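Local coordinates for protein mannuronan C5-epimerase (Pseudomonas syringae pv. tomato, PDB 4NK6) that converts beta-D-mannuronate to alpha-L-guluronate residues within the alginate polymer in the periplasm and belongs to the complex that shields the new chain from degradation, at residues Y94-L97 with Q98-V101; E168-G172 with L173-R177; V186-W189 with G190-T194. All coordinates share one frame; numbering follows the deposited sequence.

Contact 1 (Y94-L97 with Q98-V101); sequences YVNL and QDLV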
loop_
_atom_site.group_PDB
_atom_site.type_symbol
_atom_site.label_atom_id
_atom_site.label_comp_id
_atom_site.label_asym_id
_atom_site.label_seq_id
_atom_site.Cartn_x
_atom_site.Cartn_y
_atom_site.Cartn_z
ATOM N N TYR A 94 14.115 15.606 17.994
ATOM C CA TYR A 94 14.240 14.153 17.997
ATOM C C TYR A 94 13.805 13.500 19.300
ATOM O O TYR A 94 14.251 13.885 20.384
ATOM C CB TYR A 94 15.682 13.744 17.665
ATOM C CG TYR A 94 15.972 12.275 17.881
ATOM C CD1 TYR A 94 15.593 11.324 16.940
ATOM C CD2 TYR A 94 16.628 11.840 19.025
ATOM C CE1 TYR A 94 15.857 9.980 17.135
ATOM C CE2 TYR A 94 16.897 10.501 19.231
ATOM C CZ TYR A 94 16.517 9.577 18.284
ATOM O OH TYR A 94 16.790 8.245 18.496
ATOM N N VAL A 95 12.941 12.497 19.171
ATOM C CA VAL A 95 12.459 11.718 20.304
ATOM C C VAL A 95 12.361 10.251 19.890
ATOM O O VAL A 95 11.759 9.939 18.863
ATOM C CB VAL A 95 11.054 12.199 20.762
ATOM C CG1 VAL A 95 10.437 11.217 21.757
ATOM C CG2 VAL A 95 11.128 13.594 21.358
ATOM N N ASN A 96 12.967 9.354 20.666
ATOM C CA ASN A 96 12.778 7.920 20.436
ATOM C C ASN A 96 11.750 7.312 21.403
ATOM O O ASN A 96 11.308 7.979 22.336
ATOM C CB ASN A 96 14.121 7.153 20.410
ATOM C CG ASN A 96 14.899 7.251 21.716
ATOM O OD1 ASN A 96 14.339 7.093 22.804
ATOM N ND2 ASN A 96 16.211 7.494 21.609
ATOM N N LEU A 97 11.346 6.068 21.168
ATOM C CA LEU A 97 10.305 5.456 21.998
ATOM C C LEU A 97 10.731 5.350 23.470
ATOM O O LEU A 97 9.904 5.507 24.375
ATOM C CB LEU A 97 9.894 4.088 21.448
ATOM C CG LEU A 97 8.798 3.321 22.203
ATOM C CD1 LEU A 97 7.537 4.164 22.379
ATOM C CD2 LEU A 97 8.463 2.038 21.465
ATOM N N GLN A 98 12.022 5.109 23.706
ATOM C CA GLN A 98 12.528 5.037 25.070
ATOM C C GLN A 98 12.394 6.386 25.778
ATOM O O GLN A 98 12.138 6.429 26.985
ATOM C CB GLN A 98 13.975 4.511 25.125
ATOM C CG GLN A 98 14.087 2.989 24.982
ATOM C CD GLN A 98 13.513 2.494 23.661
ATOM O OE1 GLN A 98 13.773 3.081 22.613
ATOM N NE2 GLN A 98 12.713 1.427 23.708
ATOM N N ASP A 99 12.552 7.478 25.029
ATOM C CA ASP A 99 12.391 8.820 25.595
ATOM C C ASP A 99 10.935 9.053 26.014
ATOM O O ASP A 99 10.665 9.607 27.080
ATOM C CB ASP A 99 12.827 9.903 24.597
ATOM C CG ASP A 99 14.312 9.837 24.251
ATOM O OD1 ASP A 99 15.140 9.537 25.139
ATOM O OD2 ASP A 99 14.651 10.096 23.074
ATOM N N LEU A 100 9.996 8.628 25.171
ATOM C CA LEU A 100 8.571 8.761 25.479
ATOM C C LEU A 100 8.194 8.033 26.762
ATOM O O LEU A 100 7.425 8.547 27.576
ATOM C CB LEU A 100 7.718 8.187 24.341
ATOM C CG LEU A 100 7.559 8.958 23.037
ATOM C CD1 LEU A 100 6.621 8.186 22.104
ATOM C CD2 LEU A 100 7.039 10.364 23.297
ATOM N N VAL A 101 8.717 6.822 26.925
ATOM C CA VAL A 101 8.379 5.996 28.079
ATOM C C VAL A 101 8.806 6.682 29.378
ATOM O O VAL A 101 8.076 6.671 30.371
ATOM C CB VAL A 101 9.003 4.588 27.972
ATOM C CG1 VAL A 101 8.748 3.788 29.238
ATOM C CG2 VAL A 101 8.444 3.852 26.750
HETATM O O HOH W 1 15.122 12.552 22.702
#
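The side-chain amide of N96 and the carboxylate of D99 meet with their planes only 20° apart, although the two side chains cross at about a right angle, and beside them the Y94 ring holds the backbone N of N96 over the rim of one face, with D99 OD2 approaching it obliquely. N96 and D99 make a capping box at the start of helix 97-103. N96 OD1 accepts from D99 N at 2.9 Å, nearly along the C=O axis. In return, N96 N gives D99 OD2 a bond of 3.0 Å that is almost straight and arrives on the anti side of the carboxylate, 29° out of its plane. A chi1 of 61° sets the amide of N96 between its own backbone N and carbonyl carbon, from where OD1 can turn back to the first turn of the helix. Asparagine suits this N-cap because its other end donates too: ND2 reaches Y94 OH at 3.3 Å, and that hydroxyl also bonds E132. A water donates to both Y94 O and D99 OD2. Carboxylate and helix N-terminus should attract each other electrostatically. Next to these polar groups, V95 CG1 meets L100 CD2 at 3.8 Å, where branched apolar chains fill the buried side. Strand 93-96 pairs with strand 129-133, while L100 packs on I88 and I90 of strand 86-91, F131, and L109 of strand 109-113.

Contact 2 (E168-G172 with L173-R177); sequences ETRNG and LAAYR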
loop_
_atom_site.group_PDB
_atom_site.type_symbol
_atom_site.label_atom_id
_atom_site.label_comp_id
_atom_site.label_asym_id
_atom_site.label_seq_id
_atom_site.Cartn_x
_atom_site.Cartn_y
_atom_site.Cartn_z
ATOM N N GLU A 168 -6.206 -5.476 24.398
ATOM C CA GLU A 168 -5.901 -5.701 25.805
ATOM C C GLU A 168 -6.849 -6.725 26.415
ATOM O O GLU A 168 -6.466 -7.461 27.327
ATOM C CB GLU A 168 -5.928 -4.389 26.594
ATOM C CG GLU A 168 -4.806 -3.429 26.206
ATOM C CD GLU A 168 -4.759 -2.181 27.073
ATOM O OE1 GLU A 168 -4.194 -2.245 28.188
ATOM O OE2 GLU A 168 -5.271 -1.130 26.628
ATOM N N THR A 169 -8.077 -6.784 25.903
ATOM C CA THR A 169 -9.057 -7.728 26.436
ATOM C C THR A 169 -8.731 -9.163 26.010
ATOM O O THR A 169 -8.863 -10.095 26.801
ATOM C CB THR A 169 -10.519 -7.352 26.070
ATOM O OG1 THR A 169 -10.702 -7.423 24.655
ATOM C CG2 THR A 169 -10.841 -5.947 26.537
ATOM N N ARG A 170 -8.282 -9.333 24.770
ATOM C CA ARG A 170 -7.875 -10.648 24.288
ATOM C C ARG A 170 -6.454 -11.014 24.723
ATOM O O ARG A 170 -6.065 -12.180 24.657
ATOM C CB ARG A 170 -7.991 -10.723 22.761
ATOM C CG ARG A 170 -9.420 -10.893 22.240
ATOM C CD ARG A 170 -9.484 -10.768 20.719
ATOM N NE ARG A 170 -9.463 -9.373 20.276
ATOM C CZ ARG A 170 -9.647 -8.978 19.016
ATOM N NH1 ARG A 170 -9.873 -9.873 18.055
ATOM N NH2 ARG A 170 -9.609 -7.684 18.713
ATOM N N ASN A 171 -5.689 -10.019 25.171
ATOM C CA ASN A 171 -4.266 -10.200 25.481
ATOM C C ASN A 171 -3.502 -10.796 24.298
ATOM O O ASN A 171 -2.748 -11.763 24.438
ATOM C CB ASN A 171 -4.078 -11.055 26.739
ATOM C CG ASN A 171 -2.642 -11.062 27.236
ATOM O OD1 ASN A 171 -1.931 -10.055 27.154
ATOM N ND2 ASN A 171 -2.203 -12.208 27.747
ATOM N N GLY A 172 -3.711 -10.212 23.124
ATOM C CA GLY A 172 -3.067 -10.673 21.911
ATOM C C GLY A 172 -3.337 -9.689 20.787
ATOM O O GLY A 172 -3.916 -8.625 21.018
ATOM N N LEU A 173 -2.911 -10.042 19.578
ATOM C CA LEU A 173 -3.153 -9.216 18.399
ATOM C C LEU A 173 -4.642 -8.967 18.221
ATOM O O LEU A 173 -5.464 -9.833 18.528
ATOM C CB LEU A 173 -2.606 -9.906 17.145
ATOM C CG LEU A 173 -1.088 -10.098 17.070
ATOM C CD1 LEU A 173 -0.682 -10.869 15.796
ATOM C CD2 LEU A 173 -0.415 -8.744 17.108
ATOM N N ALA A 174 -4.985 -7.781 17.727
ATOM C CA ALA A 174 -6.374 -7.454 17.399
ATOM C C ALA A 174 -6.803 -8.139 16.108
ATOM O O ALA A 174 -7.020 -7.477 15.091
ATOM C CB ALA A 174 -6.545 -5.940 17.272
ATOM N N ALA A 175 -6.925 -9.463 16.153
ATOM C CA ALA A 175 -7.225 -10.256 14.962
ATOM C C ALA A 175 -8.472 -9.733 14.255
ATOM O O ALA A 175 -9.433 -9.332 14.907
ATOM C CB ALA A 175 -7.386 -11.735 15.324
ATOM N N TYR A 176 -8.441 -9.718 12.924
ATOM C CA TYR A 176 -9.548 -9.165 12.154
ATOM C C TYR A 176 -10.846 -9.907 12.423
ATOM O O TYR A 176 -10.855 -11.131 12.480
ATOM C CB TYR A 176 -9.252 -9.209 10.655
ATOM C CG TYR A 176 -10.444 -8.789 9.857
ATOM C CD1 TYR A 176 -10.811 -7.452 9.796
ATOM C CD2 TYR A 176 -11.237 -9.727 9.199
ATOM C CE1 TYR A 176 -11.918 -7.050 9.087
ATOM C CE2 TYR A 176 -12.363 -9.329 8.483
ATOM C CZ TYR A 176 -12.691 -7.985 8.437
ATOM O OH TYR A 176 -13.786 -7.551 7.741
ATOM N N ARG A 177 -11.940 -9.164 12.574
ATOM C CA ARG A 177 -13.256 -9.768 12.766
ATOM C C ARG A 177 -14.326 -9.170 11.854
ATOM O O ARG A 177 -15.120 -9.891 11.274
ATOM C CB ARG A 177 -13.716 -9.628 14.226
ATOM C CG ARG A 177 -12.920 -10.462 15.212
ATOM C CD ARG A 177 -13.500 -10.389 16.622
ATOM N NE ARG A 177 -13.311 -9.089 17.262
ATOM C CZ ARG A 177 -13.187 -8.922 18.576
ATOM N NH1 ARG A 177 -13.222 -9.976 19.386
ATOM N NH2 ARG A 177 -13.020 -7.706 19.083
HETATM O O HOH W 2 -10.284 -7.048 16.046
#
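R170 reaches across the turn to L173-R177, and each residue along that run except Y176 meets the arginine or the glycine before it. Just ahead of the run, N171 and G172 face S167 in a G1 beta bulge. L173 places its carbonyl O over the centre of one face of the R170 guanidinium, 4.3 Å from CZ of R170, while its exposed leucine side chain heads elsewhere, onto N164 and S203. A174 is the centre of an inverse gamma turn, closed by a weak bond from A175 N to L173 O. Its CA lies on that same guanidinium face, 3.5 Å from R170 NH2; the small alanine suits a backbone on which the flat cation lies so close. A175 offers its carbonyl O near the edge of the guanidinium: R170 NH1 donates to A175 O at 3.2 Å, on a lone pair in the carbonyl plane, though the acceptor sits 17° out of the guanidinium plane. A water in that plane accepts from R170 NH2 at 2.8 Å and donates to A175 O, a second route between the same two groups. R177 then comes from the opposite direction and lays its guanidinium on the other face of R170, centres 3.6 Å apart and planes at 5°. Both chains bend at chi3, which turns the planar ends into this parallel stack. Two like charges at 3.4 Å, NH2 of R170 to NH2 of R177, would probably be unfavourable alone, but R170 NE donates to S167 OG and NH2 to Q144 OE1, and E181 forms a salt bridge with R177. Arginine fits both places because its flat, delocalised cation can stack by its faces while its edges donate, so hydrogen bonds and a nearby carboxylate probably offset the repulsion.

Contact 3 (V186-W189 with G190-T194); sequences VLTW and GGSQT
A type II beta turn runs from W189 to S192 and links strand 186-188 to strand 193-196, with the carbonyl O of W189 as its closing acceptor. S192 N donates to W189 O at 3.1 Å, tilted 28° from the carbonyl plane, and S192 OG donates to the same oxygen at 2.7 Å, this time in the plane. Two bonds from one residue thus grip a single carbonyl. The serine can do this because its chi1 of 70° tucks OG between its backbone N and carbonyl carbon, where it reaches the W189 carbonyl. G191, at the third position of the turn, takes a left-handed backbone conformation with positive phi, which suits glycine. The two strands belong to different faces of the right-handed beta-helix, 186-188 between strands 150-152 and 215-217 and 193-196 between 157-158 and 233-236, so the turn is a corner of one coil. On the inside of this corner T188 and T194 reach toward each other tip to tip, T188 CG2 touching T194 OG1 at 3.3 Å, while T188 CB lies equally near S192 OG. A water sits among the three hydroxyls: it donates to S192 OG at 2.7 Å and is also hydrogen-bonded to T188 OG1 and T194 OG1. Small hydroxyl residues suit such a buried bend, since they carry both a methyl or methylene to pack and an oxygen to hold the water. W189 turns its indole away from the turn, where NE1 bonds G63 O, the ring stacks with Y219, and L187 CG lies 4.2 Å above the rim of one face.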
loop_
_atom_site.group_PDB
_atom_site.type_symbol
_atom_site.label_atom_id
_atom_site.label_comp_id
_atom_site.label_asym_id
_atom_site.label_seq_id
_atom_site.Cartn_x
_atom_site.Cartn_y
_atom_site.Cartn_z
ATOM N N VAL A 186 -1.389 3.136 11.165
ATOM C CA VAL A 186 -0.379 4.177 10.978
ATOM C C VAL A 186 -0.821 5.065 9.823
ATOM O O VAL A 186 -1.317 4.571 8.806
ATOM C CB VAL A 186 1.012 3.592 10.655
ATOM C CG1 VAL A 186 2.049 4.717 10.492
ATOM C CG2 VAL A 186 1.457 2.618 11.756
ATOM N N LEU A 187 -0.667 6.372 9.990
ATOM C CA LEU A 187 -1.102 7.329 8.983
ATOM C C LEU A 187 -0.078 8.439 8.917
ATOM O O LEU A 187 0.289 8.994 9.943
ATOM C CB LEU A 187 -2.473 7.918 9.361
ATOM C CG LEU A 187 -2.956 9.152 8.581
ATOM C CD1 LEU A 187 -3.105 8.825 7.101
ATOM C CD2 LEU A 187 -4.270 9.716 9.138
ATOM N N THR A 188 0.407 8.748 7.722
ATOM C CA THR A 188 1.284 9.906 7.549
ATOM C C THR A 188 0.655 10.889 6.567
ATOM O O THR A 188 -0.145 10.490 5.701
ATOM C CB THR A 188 2.711 9.512 7.094
ATOM O OG1 THR A 188 2.690 9.115 5.718
ATOM C CG2 THR A 188 3.245 8.366 7.947
ATOM N N TRP A 189 1.017 12.163 6.709
ATOM C CA TRP A 189 0.366 13.253 5.980
ATOM C C TRP A 189 1.314 13.961 5.018
ATOM O O TRP A 189 2.500 13.641 4.955
ATOM C CB TRP A 189 -0.220 14.294 6.951
ATOM C CG TRP A 189 -1.518 13.902 7.612
ATOM C CD1 TRP A 189 -1.752 13.785 8.957
ATOM C CD2 TRP A 189 -2.765 13.590 6.960
ATOM N NE1 TRP A 189 -3.065 13.415 9.180
ATOM C CE2 TRP A 189 -3.706 13.295 7.974
ATOM C CE3 TRP A 189 -3.176 13.538 5.621
ATOM C CZ2 TRP A 189 -5.032 12.943 7.686
ATOM C CZ3 TRP A 189 -4.498 13.183 5.336
ATOM C CH2 TRP A 189 -5.405 12.893 6.364
ATOM N N GLY A 190 0.786 14.938 4.283
ATOM C CA GLY A 190 1.585 15.697 3.339
ATOM C C GLY A 190 2.815 16.310 3.984
ATOM O O GLY A 190 2.736 16.844 5.089
ATOM N N GLY A 191 3.956 16.215 3.300
ATOM C CA GLY A 191 5.192 16.797 3.784
ATOM C C GLY A 191 5.954 15.898 4.742
ATOM O O GLY A 191 7.023 16.259 5.201
ATOM N N SER A 192 5.405 14.731 5.058
ATOM C CA SER A 192 6.086 13.801 5.944
ATOM C C SER A 192 7.093 12.926 5.191
ATOM O O SER A 192 6.962 12.692 3.990
ATOM C CB SER A 192 5.065 12.905 6.648
ATOM O OG SER A 192 4.467 11.995 5.732
ATOM N N GLN A 193 8.099 12.442 5.908
ATOM C CA GLN A 193 8.972 11.413 5.375
ATOM C C GLN A 193 8.998 10.247 6.348
ATOM O O GLN A 193 9.135 10.445 7.557
ATOM C CB GLN A 193 10.385 11.961 5.166
ATOM C CG GLN A 193 10.509 12.911 3.983
ATOM C CD GLN A 193 11.895 13.525 3.872
ATOM O OE1 GLN A 193 12.202 14.509 4.541
ATOM N NE2 GLN A 193 12.736 12.947 3.022
ATOM N N THR A 194 8.886 9.033 5.825
ATOM C CA THR A 194 8.707 7.858 6.670
ATOM C C THR A 194 9.577 6.703 6.206
ATOM O O THR A 194 9.521 6.324 5.037
ATOM C CB THR A 194 7.238 7.385 6.624
ATOM O OG1 THR A 194 6.380 8.456 7.030
ATOM C CG2 THR A 194 7.020 6.179 7.539
HETATM O O HOH W 3 5.612 9.750 4.795
#

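Overall arrangement
All three are local contacts, met in series along the chain, and none touches another. Contacts 1 and 3 are the nearer pair, with centres about 19 Å apart and nearest atoms about 11 Å apart; both reach the parallel sheet that includes strands 93-96 and 193-196, so they mark different coils on one face of the beta-helix. Contact 2 stands about 26 Å between centres from each of them, at the surface, in the loops on either side of short strand 172-173. Contact 3 is the most central, about 13 Å from the chain centre, against 27 Å for contact 1 and 23 Å for contact 2. All lie away from H274, the inferred proton acceptor.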